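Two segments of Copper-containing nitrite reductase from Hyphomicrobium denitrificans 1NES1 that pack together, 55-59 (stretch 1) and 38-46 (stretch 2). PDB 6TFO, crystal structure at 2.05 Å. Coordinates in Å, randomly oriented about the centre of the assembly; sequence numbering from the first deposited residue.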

# COMPACT_ATOMS: atom_id res chain seq x y z
N GLN C 55 1.10 -7.32 -22.68
CA GLN C 55 1.30 -8.63 -23.35
C GLN C 55 2.60 -9.25 -22.86
O GLN C 55 3.58 -8.52 -22.67
CB GLN C 55 1.36 -8.47 -24.87
CG GLN C 55 0.07 -7.94 -25.47
CD GLN C 55 0.21 -7.83 -26.97
OE1 GLN C 55 1.06 -8.48 -27.58
NE2 GLN C 55 -0.62 -7.00 -27.57
N VAL C 56 2.63 -10.56 -22.69
CA VAL C 56 3.86 -11.24 -22.19
C VAL C 56 4.60 -11.75 -23.42
O VAL C 56 3.91 -12.21 -24.36
CB VAL C 56 3.58 -12.34 -21.12
CG1 VAL C 56 2.18 -12.24 -20.54
CG2 VAL C 56 3.86 -13.74 -21.61
N ASN C 57 5.93 -11.61 -23.43
CA ASN C 57 6.80 -11.95 -24.57
C ASN C 57 6.13 -11.49 -25.87
O ASN C 57 5.94 -12.28 -26.80
CB ASN C 57 7.16 -13.43 -24.54
CG ASN C 57 7.97 -13.78 -23.31
OD1 ASN C 57 8.71 -12.93 -22.81
ND2 ASN C 57 7.81 -15.00 -22.79
N PRO C 58 5.81 -10.17 -26.00
CA PRO C 58 5.03 -9.68 -27.13
C PRO C 58 5.78 -9.86 -28.45
O PRO C 58 7.01 -9.74 -28.46
CB PRO C 58 4.81 -8.18 -26.86
CG PRO C 58 5.95 -7.83 -25.92
CD PRO C 58 6.19 -9.09 -25.09
N LYS C 59 5.03 -10.14 -29.52
CA LYS C 59 5.57 -10.13 -30.90
C LYS C 59 5.81 -8.65 -31.26
O LYS C 59 4.86 -7.84 -31.14
CB LYS C 59 4.62 -10.83 -31.87
CG LYS C 59 5.16 -10.92 -33.29
CD LYS C 59 4.17 -11.47 -34.28
CE LYS C 59 4.29 -12.97 -34.42
NZ LYS C 59 3.63 -13.46 -35.65
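Stretch 2 (38-46) IAEGRMVYI

Stretch 2 is a β-hairpin segment that lies against stretch 1 mainly through its second arm. Its strand residues 38-39 end in a type I' turn from Ala 39 to Arg 42, and the chain resumes as a strand over residues 42-46. The turn is closed by a reciprocal pair of backbone hydrogen bonds, Ala 39 N to Arg 42 O and Arg 42 N to Ala 39 O, both 3.0 Å. Glu 40 and Gly 41 occupy its corners with positive phi (51° and 71°), a conformation that suits glycine particularly well. Stretch 1 has no regular secondary structure. Its residues are largely extended, apart from Asn 57, whose phi/psi of 41/57 bends the backbone.

The two backbones meet at a single β-bridge between Val 56 and Ile 46, with their CA atoms 4.5 Å apart. Register then passes to Asn 57 and Tyr 45, whose CA atoms are 4.9 Å apart, so that as stretch 1 advances, stretch 2 runs back: the local direction is antiparallel.

Polar pairing centres on Asn 57 and Tyr 45. Asn 57 N donates to Tyr 45 O at 2.6 Å, with a nearly straight angle of 166°. In the other direction, Tyr 45 N donates to Asn 57 OD1 at 2.9 Å and 162°. The side-chain amide thus supplies the acceptor for the second link, and both backbone polar atoms of Tyr 45 are engaged by one residue. The chi1 m rotamer of Asn 57 accompanies this arrangement; its CB points sideways, but the end of the side chain comes nearer to stretch 2. Tyr 45 O and Asn 57 OD1 are also 3.4 Å apart, but both are acceptors and form no bond with each other. The same OD1 lies at the edge of the Tyr 45 ring, near its plane, while the ring itself leads away and its OH is satisfied elsewhere in the structure.

Two CA-H...O contacts supplement the amide bonds: Val 56 CA approaches Tyr 45 O at 3.4 Å, and Ile 46 CA approaches Gln 55 O at 3.4 Å. Tyr 45 O therefore receives both a strong N-H donor and a CA-H contact.

Asn 57 ND2 lies 3.3 Å from Arg 42 NH2, but these are two donors and cannot bond directly. Water 1 resolves the pairing by accepting from both, at 2.9 Å from Arg 42 NH2 and 2.9 Å from Asn 57 ND2; the latter atom is also hydrogen-bonded elsewhere in the structure. At its other terminal nitrogen, Arg 42 NH1 forms a salt bridge within stretch 2 to Glu 40 OE1 at 3.6 Å.

Apolar packing gathers around Val 56, the residue of stretch 1 most covered by stretch 2. Its CG1 rests 4.0 Å from Ala 39 CB and its CB 4.2 Å from Val 44 CG2; both partners direct their CA-to-CB bonds toward stretch 1. In all, the contact buries 381 Å², summed over both sides.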

# COMPACT_ATOMS: atom_id res chain seq x y z
N ILE C 38 7.42 -11.55 -13.87
CA ILE C 38 6.81 -12.90 -13.69
C ILE C 38 5.36 -12.80 -14.17
O ILE C 38 4.62 -11.97 -13.65
CB ILE C 38 6.91 -13.34 -12.22
CG1 ILE C 38 8.33 -13.20 -11.66
CG2 ILE C 38 6.36 -14.74 -12.03
CD1 ILE C 38 9.35 -14.06 -12.34
N ALA C 39 4.99 -13.61 -15.15
CA ALA C 39 3.62 -13.67 -15.69
C ALA C 39 3.42 -15.07 -16.28
O ALA C 39 4.42 -15.68 -16.70
CB ALA C 39 3.39 -12.58 -16.69
N GLU C 40 2.18 -15.59 -16.21
CA GLU C 40 1.82 -16.92 -16.75
C GLU C 40 2.82 -17.96 -16.23
O GLU C 40 3.23 -18.82 -17.05
CB GLU C 40 1.81 -16.87 -18.28
CG GLU C 40 1.06 -15.66 -18.82
CD GLU C 40 0.97 -15.57 -20.33
OE1 GLU C 40 1.73 -16.32 -21.03
OE2 GLU C 40 0.15 -14.73 -20.81
N GLY C 41 3.21 -17.84 -14.96
CA GLY C 41 4.01 -18.84 -14.22
C GLY C 41 5.45 -18.93 -14.69
O GLY C 41 6.14 -19.91 -14.29
N ARG C 42 5.91 -17.93 -15.45
CA ARG C 42 7.27 -17.90 -16.06
C ARG C 42 7.93 -16.54 -15.83
O ARG C 42 7.22 -15.55 -15.56
CB ARG C 42 7.16 -18.23 -17.55
CG ARG C 42 7.11 -19.72 -17.83
CD ARG C 42 6.31 -20.09 -19.06
NE ARG C 42 6.72 -19.36 -20.25
CZ ARG C 42 5.94 -18.53 -20.96
NH1 ARG C 42 4.68 -18.29 -20.61
NH2 ARG C 42 6.43 -17.94 -22.04
N MET C 43 9.26 -16.51 -15.92
CA MET C 43 10.06 -15.26 -15.99
C MET C 43 10.06 -14.79 -17.45
O MET C 43 10.55 -15.55 -18.32
CB MET C 43 11.49 -15.52 -15.53
CG MET C 43 12.22 -14.28 -15.12
SD MET C 43 13.86 -14.80 -14.53
CE MET C 43 13.84 -13.97 -12.95
N VAL C 44 9.50 -13.60 -17.71
CA VAL C 44 9.16 -13.14 -19.08
C VAL C 44 9.53 -11.67 -19.30
O VAL C 44 9.96 -10.96 -18.36
CB VAL C 44 7.67 -13.36 -19.39
CG1 VAL C 44 7.32 -14.84 -19.34
CG2 VAL C 44 6.78 -12.53 -18.48
N TYR C 45 9.38 -11.25 -20.55
CA TYR C 45 9.29 -9.83 -20.94
C TYR C 45 7.80 -9.48 -20.97
O TYR C 45 7.00 -10.31 -21.43
CB TYR C 45 9.96 -9.61 -22.30
CG TYR C 45 11.43 -9.93 -22.39
CD1 TYR C 45 12.39 -9.04 -21.94
CD2 TYR C 45 11.86 -11.06 -23.04
CE1 TYR C 45 13.74 -9.29 -22.09
CE2 TYR C 45 13.21 -11.34 -23.19
CZ TYR C 45 14.15 -10.45 -22.73
OH TYR C 45 15.47 -10.74 -22.87
N ILE C 46 7.46 -8.30 -20.47
CA ILE C 46 6.08 -7.74 -20.55
C ILE C 46 6.13 -6.42 -21.32
O ILE C 46 6.96 -5.55 -20.97
CB ILE C 46 5.47 -7.57 -19.15
CG1 ILE C 46 5.67 -8.83 -18.31
CG2 ILE C 46 4.00 -7.20 -19.27
CD1 ILE C 46 5.64 -8.57 -16.82
O HOH W 1 5.64 -16.30 -24.26